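Ton_1535 (Thermococcus onnurineus, PDB 3ZPJ) is of unknown function but folds as an alpha-solenoid of successive helices interrupted by a left-handed helical turn. Local coordinates at residues G14-A19 and D47-W52; K22-E25 and E31-Q34. One frame throughout, in Å; residues are numbered along the deposited sequence.

Interaction 1 (G14-A19 and D47-W52)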
loop_
_atom_site.group_PDB
_atom_site.type_symbol
_atom_site.label_atom_id
_atom_site.label_comp_id
_atom_site.label_asym_id
_atom_site.label_seq_id
_atom_site.Cartn_x
_atom_site.Cartn_y
_atom_site.Cartn_z
ATOM N N GLY A 14 -29.718 1.406 16.410
ATOM C CA GLY A 14 -30.000 2.809 16.142
ATOM C C GLY A 14 -30.305 3.662 17.367
ATOM O O GLY A 14 -30.932 4.723 17.261
ATOM N N TYR A 15 -29.866 3.209 18.539
ATOM C CA TYR A 15 -30.033 3.980 19.771
ATOM C C TYR A 15 -28.819 4.869 20.047
ATOM O O TYR A 15 -28.145 4.722 21.072
ATOM C CB TYR A 15 -30.273 3.042 20.950
ATOM C CG TYR A 15 -31.723 2.616 21.105
ATOM C CD1 TYR A 15 -32.284 1.656 20.262
ATOM C CD2 TYR A 15 -32.531 3.185 22.083
ATOM C CE1 TYR A 15 -33.611 1.268 20.404
ATOM C CE2 TYR A 15 -33.843 2.806 22.229
ATOM C CZ TYR A 15 -34.382 1.846 21.390
ATOM O OH TYR A 15 -35.699 1.468 21.541
ATOM N N TYR A 16 -28.559 5.797 19.128
ATOM C CA TYR A 16 -27.344 6.615 19.152
ATOM C C TYR A 16 -27.154 7.452 20.421
ATOM O O TYR A 16 -26.063 7.507 20.975
ATOM C CB TYR A 16 -27.287 7.506 17.915
ATOM C CG TYR A 16 -27.094 6.742 16.628
ATOM C CD1 TYR A 16 -25.835 6.401 16.197
ATOM C CD2 TYR A 16 -28.181 6.365 15.845
ATOM C CE1 TYR A 16 -25.643 5.701 15.022
ATOM C CE2 TYR A 16 -28.002 5.666 14.660
ATOM C CZ TYR A 16 -26.730 5.338 14.257
ATOM O OH TYR A 16 -26.525 4.640 13.089
ATOM N N GLU A 17 -28.212 8.086 20.891
ATOM C CA GLU A 17 -28.092 8.956 22.052
ATOM C C GLU A 17 -27.608 8.184 23.279
ATOM O O GLU A 17 -26.844 8.706 24.092
ATOM C CB GLU A 17 -29.426 9.640 22.334
ATOM C CG GLU A 17 -29.432 10.552 23.551
ATOM C CD GLU A 17 -30.754 11.301 23.689
ATOM O OE1 GLU A 17 -31.412 11.550 22.651
ATOM O OE2 GLU A 17 -31.143 11.631 24.832
ATOM N N GLU A 18 -28.047 6.933 23.395
ATOM C CA GLU A 18 -27.684 6.109 24.541
ATOM C C GLU A 18 -26.269 5.582 24.428
ATOM O O GLU A 18 -25.560 5.506 25.425
ATOM C CB GLU A 18 -28.640 4.944 24.682
ATOM C CG GLU A 18 -29.787 5.213 25.600
ATOM C CD GLU A 18 -30.710 4.024 25.662
ATOM O OE1 GLU A 18 -30.205 2.909 25.917
ATOM O OE2 GLU A 18 -31.924 4.199 25.426
ATOM N N ALA A 19 -25.880 5.205 23.213
ATOM C CA ALA A 19 -24.514 4.786 22.931
ATOM C C ALA A 19 -23.527 5.853 23.351
ATOM O O ALA A 19 -22.502 5.558 23.979
ATOM C CB ALA A 19 -24.334 4.489 21.451
ATOM N N ASP A 47 -24.071 5.056 5.182
ATOM C CA ASP A 47 -25.264 5.918 5.110
ATOM C C ASP A 47 -26.245 5.869 6.286
ATOM O O ASP A 47 -27.464 5.798 6.098
ATOM C CB ASP A 47 -26.008 5.706 3.787
ATOM C CG ASP A 47 -25.157 6.058 2.584
ATOM O OD1 ASP A 47 -24.133 6.756 2.760
ATOM O OD2 ASP A 47 -25.515 5.637 1.463
ATOM N N GLY A 48 -25.700 5.914 7.495
ATOM C CA GLY A 48 -26.506 6.085 8.686
ATOM C C GLY A 48 -26.880 7.548 8.803
ATOM O O GLY A 48 -26.588 8.333 7.896
ATOM N N PRO A 49 -27.505 7.929 9.927
ATOM C CA PRO A 49 -28.053 9.277 10.139
ATOM C C PRO A 49 -26.964 10.342 10.197
ATOM O O PRO A 49 -26.401 10.593 11.263
ATOM C CB PRO A 49 -28.756 9.161 11.494
ATOM C CG PRO A 49 -28.042 8.074 12.196
ATOM C CD PRO A 49 -27.604 7.095 11.135
ATOM N N MET A 50 -26.688 10.972 9.058
ATOM C CA MET A 50 -25.595 11.929 8.957
ATOM C C MET A 50 -25.726 13.112 9.933
ATOM O O MET A 50 -24.732 13.757 10.261
ATOM C CB MET A 50 -25.447 12.425 7.516
ATOM C CG MET A 50 -25.052 11.354 6.507
ATOM S SD MET A 50 -23.304 10.941 6.561
ATOM C CE MET A 50 -23.100 10.075 5.009
ATOM N N GLU A 51 -26.936 13.379 10.419
ATOM C CA GLU A 51 -27.160 14.536 11.284
ATOM C C GLU A 51 -26.685 14.339 12.729
ATOM O O GLU A 51 -26.831 15.231 13.561
ATOM C CB GLU A 51 -28.631 14.970 11.256
ATOM C CG GLU A 51 -29.575 14.081 12.055
ATOM C CD GLU A 51 -29.933 12.785 11.340
ATOM O OE1 GLU A 51 -29.406 12.539 10.232
ATOM O OE2 GLU A 51 -30.749 12.012 11.890
ATOM N N TRP A 52 -26.124 13.175 13.027
ATOM C CA TRP A 52 -25.512 12.934 14.335
ATOM C C TRP A 52 -24.035 13.357 14.348
ATOM O O TRP A 52 -23.481 13.681 15.401
ATOM C CB TRP A 52 -25.639 11.455 14.753
ATOM C CG TRP A 52 -26.926 11.100 15.490
ATOM C CD1 TRP A 52 -27.990 10.380 15.000
ATOM C CD2 TRP A 52 -27.277 11.458 16.839
ATOM N NE1 TRP A 52 -28.972 10.276 15.961
ATOM C CE2 TRP A 52 -28.557 10.923 17.096
ATOM C CE3 TRP A 52 -26.634 12.179 17.851
ATOM C CZ2 TRP A 52 -29.199 11.087 18.315
ATOM C CZ3 TRP A 52 -27.281 12.346 19.062
ATOM C CH2 TRP A 52 -28.547 11.803 19.284
#
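Tyr-16 and Trp-52 form an offset aromatic stack: the phenol ring and the five-membered ring of the indole have centroids 4.9 Å apart and planes inclined at 30°. A CH-pi contact reinforces it, Tyr-16 CB standing 3.9 Å from the centroid of that same five-membered ring and 17° off its normal, so the methylene rather than the phenol lies most squarely over the indole face. The first torsion accounts for this, since CG sits opposite the carbonyl carbon (chi1 -68°), which swings the phenol off CB, past the pyrrole side of the indole and on toward Pro-49.

Further contacts extend the patch at both ends. Pro-49 meets the outer half of the phenol from the opposite direction, its CG in apolar contact with Tyr-16 CE2 at 3.4 Å, while the hydroxyl comes close to the proline ring, Tyr-16 OH to Pro-49 CD being 3.3 Å. At the benzo end of the indole, Trp-52 CH2 lies 3.8 Å from Glu-17 CB; the glutamate thus contributes its methylene here, and its extended chain carries the carboxylate onward.

Each side has its own local backbone structure. Gly-14, at positive phi, ends helix 2-12 in a Schellman motif and Tyr-15 is the N-cap residue of helix 16-22, which places Tyr-16 in its first turn. Across from it, Trp-52 N bonds to Pro-49 O at 3.1 Å, closing the turn that carries both residues. Tyr-16 also touches Val-11 and Ile-43, of helices 2-12 and 29-45.

An alanine at Tyr-16 would keep the CB over the indole but is likely to leave Pro-49 without its aromatic partner and open a gap between the two segments. With no hydrogen bond crossing it, this surface contact between the start of helix 16-22 and the loop after helix 29-45 rests on ring stacking and dispersion.

Interaction 2 (K22-E25 and E31-Q34)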
loop_
_atom_site.group_PDB
_atom_site.type_symbol
_atom_site.label_atom_id
_atom_site.label_comp_id
_atom_site.label_asym_id
_atom_site.label_seq_id
_atom_site.Cartn_x
_atom_site.Cartn_y
_atom_site.Cartn_z
ATOM N N LYS A 22 -22.979 6.260 26.947
ATOM C CA LYS A 22 -22.166 5.201 27.536
ATOM C C LYS A 22 -20.689 5.419 27.299
ATOM O O LYS A 22 -19.854 4.815 27.968
ATOM C CB LYS A 22 -22.548 3.842 26.964
ATOM C CG LYS A 22 -23.851 3.306 27.488
ATOM C CD LYS A 22 -23.857 1.799 27.379
ATOM C CE LYS A 22 -22.975 1.180 28.435
ATOM N NZ LYS A 22 -23.699 1.069 29.734
ATOM N N VAL A 23 -20.367 6.266 26.331
ATOM C CA VAL A 23 -18.982 6.509 25.964
ATOM C C VAL A 23 -18.180 7.056 27.150
ATOM O O VAL A 23 -16.956 6.932 27.204
ATOM C CB VAL A 23 -18.902 7.403 24.706
ATOM C CG1 VAL A 23 -17.496 7.941 24.481
ATOM C CG2 VAL A 23 -19.357 6.605 23.493
ATOM N N TYR A 24 -18.883 7.591 28.139
ATOM C CA TYR A 24 -18.228 8.154 29.308
ATOM C C TYR A 24 -17.944 7.100 30.367
ATOM O O TYR A 24 -17.133 7.299 31.271
ATOM C CB TYR A 24 -19.021 9.356 29.795
ATOM C CG TYR A 24 -19.129 10.324 28.643
ATOM C CD1 TYR A 24 -18.075 11.174 28.332
ATOM C CD2 TYR A 24 -20.235 10.315 27.802
ATOM C CE1 TYR A 24 -18.142 12.033 27.248
ATOM C CE2 TYR A 24 -20.313 11.166 26.715
ATOM C CZ TYR A 24 -19.264 12.025 26.441
ATOM O OH TYR A 24 -19.338 12.874 25.360
ATOM N N GLU A 25 -18.561 5.940 30.204
ATOM C CA GLU A 25 -18.208 4.786 31.014
ATOM C C GLU A 25 -16.880 4.190 30.557
ATOM O O GLU A 25 -16.389 3.231 31.142
ATOM C CB GLU A 25 -19.321 3.738 30.978
ATOM C CG GLU A 25 -20.603 4.221 31.642
ATOM C CD GLU A 25 -21.722 3.201 31.582
ATOM O OE1 GLU A 25 -21.479 2.078 31.089
ATOM O OE2 GLU A 25 -22.842 3.524 32.034
ATOM N N GLU A 31 -9.345 6.537 24.292
ATOM C CA GLU A 31 -10.261 5.471 23.926
ATOM C C GLU A 31 -11.667 6.023 23.643
ATOM O O GLU A 31 -12.325 5.605 22.695
ATOM C CB GLU A 31 -10.290 4.405 25.018
ATOM C CG GLU A 31 -10.962 3.111 24.603
ATOM C CD GLU A 31 -10.190 2.367 23.534
ATOM O OE1 GLU A 31 -8.992 2.672 23.338
ATOM O OE2 GLU A 31 -10.789 1.476 22.894
ATOM N N GLN A 32 -12.115 6.985 24.443
ATOM C CA GLN A 32 -13.392 7.653 24.169
ATOM C C GLN A 32 -13.400 8.302 22.786
ATOM O O GLN A 32 -14.418 8.314 22.113
ATOM C CB GLN A 32 -13.701 8.704 25.239
ATOM C CG GLN A 32 -13.936 8.121 26.616
ATOM C CD GLN A 32 -14.261 9.186 27.632
ATOM O OE1 GLN A 32 -14.013 10.363 27.396
ATOM N NE2 GLN A 32 -14.822 8.785 28.768
ATOM N N VAL A 33 -12.252 8.826 22.365
ATOM C CA VAL A 33 -12.159 9.563 21.124
ATOM C C VAL A 33 -12.137 8.613 19.936
ATOM O O VAL A 33 -12.783 8.876 18.919
ATOM C CB VAL A 33 -10.917 10.485 21.120
ATOM C CG1 VAL A 33 -10.750 11.174 19.780
ATOM C CG2 VAL A 33 -11.048 11.507 22.201
ATOM N N GLN A 34 -11.371 7.528 20.078
ATOM C CA GLN A 34 -11.413 6.378 19.180
ATOM C C GLN A 34 -12.839 5.905 18.938
ATOM O O GLN A 34 -13.258 5.702 17.804
ATOM C CB GLN A 34 -10.644 5.197 19.789
ATOM C CG GLN A 34 -9.149 5.375 19.881
ATOM C CD GLN A 34 -8.461 5.109 18.564
ATOM O OE1 GLN A 34 -9.098 5.131 17.505
ATOM N NE2 GLN A 34 -7.153 4.845 18.618
#
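Gln-32 reaches across to Val-23 and Tyr-24 with the length of its side chain from CB to NE2, and the apolar part comes first. Val-23 CG1 lies 3.9 Å from Gln-32 CB, the two side chains crossing at a slant. The valine rotation that sets CG1 anti to the backbone N (chi1 167°) turns this branch toward the glutamine. Beyond CB the glutamine runs extended, and its CG passes 3.3 Å from Val-23 O.

The polar end of Gln-32 has its clear partner just beyond residues 22-25: NE2 is hydrogen-bonded to Ile-26 O. Gln-32 NE2 also lies 3.2 Å from Val-23 O and 3.5 Å from Tyr-24 CA, so the amide is set against the backbone of the turn. Helices 16-22 and 29-45 are consecutive in the alpha-solenoid, and this contact ties the connection between them to the first turn of helix 29-45.

Toward the surface, the Tyr-24 ring stands nearly upright to the glutamine amide, their planes 77° apart, with Tyr-24 CD1 4.1 Å from Gln-32 NE2. Ile-63 of helix 53-66 touches both side chains, while Val-23 also packs on Ile-7 of helix 2-12.

The strong charge pairing is local. Lys-22 NZ gives a 2.8 Å salt-bridge hydrogen bond to Glu-25 OE1 on the syn side, 32° out of the carboxylate plane, alongside the backbone bond from Glu-25 N to Lys-22 O; a long, weak ion pair joins the lysine to Glu-6.

In the fold
Both contacts lie near the N-terminal end of the solenoid, about 32 Å and 30 Å from the centre of the chain for interactions 1 and 2, on the same side of that centre. Their own centres are about 15 Å apart. Helix 16-22 links them: interaction 1 involves its beginning, interaction 2 the turn that follows it. The sequence separations differ accordingly, 28 residues for interaction 1 against 6 for interaction 2, whose segments both fall between those of interaction 1. No touch joins them beyond adjoining sequence. Helix 29-45 extends from the neighbourhood of interaction 2 back toward interaction 1, so the two sit at its opposite ends.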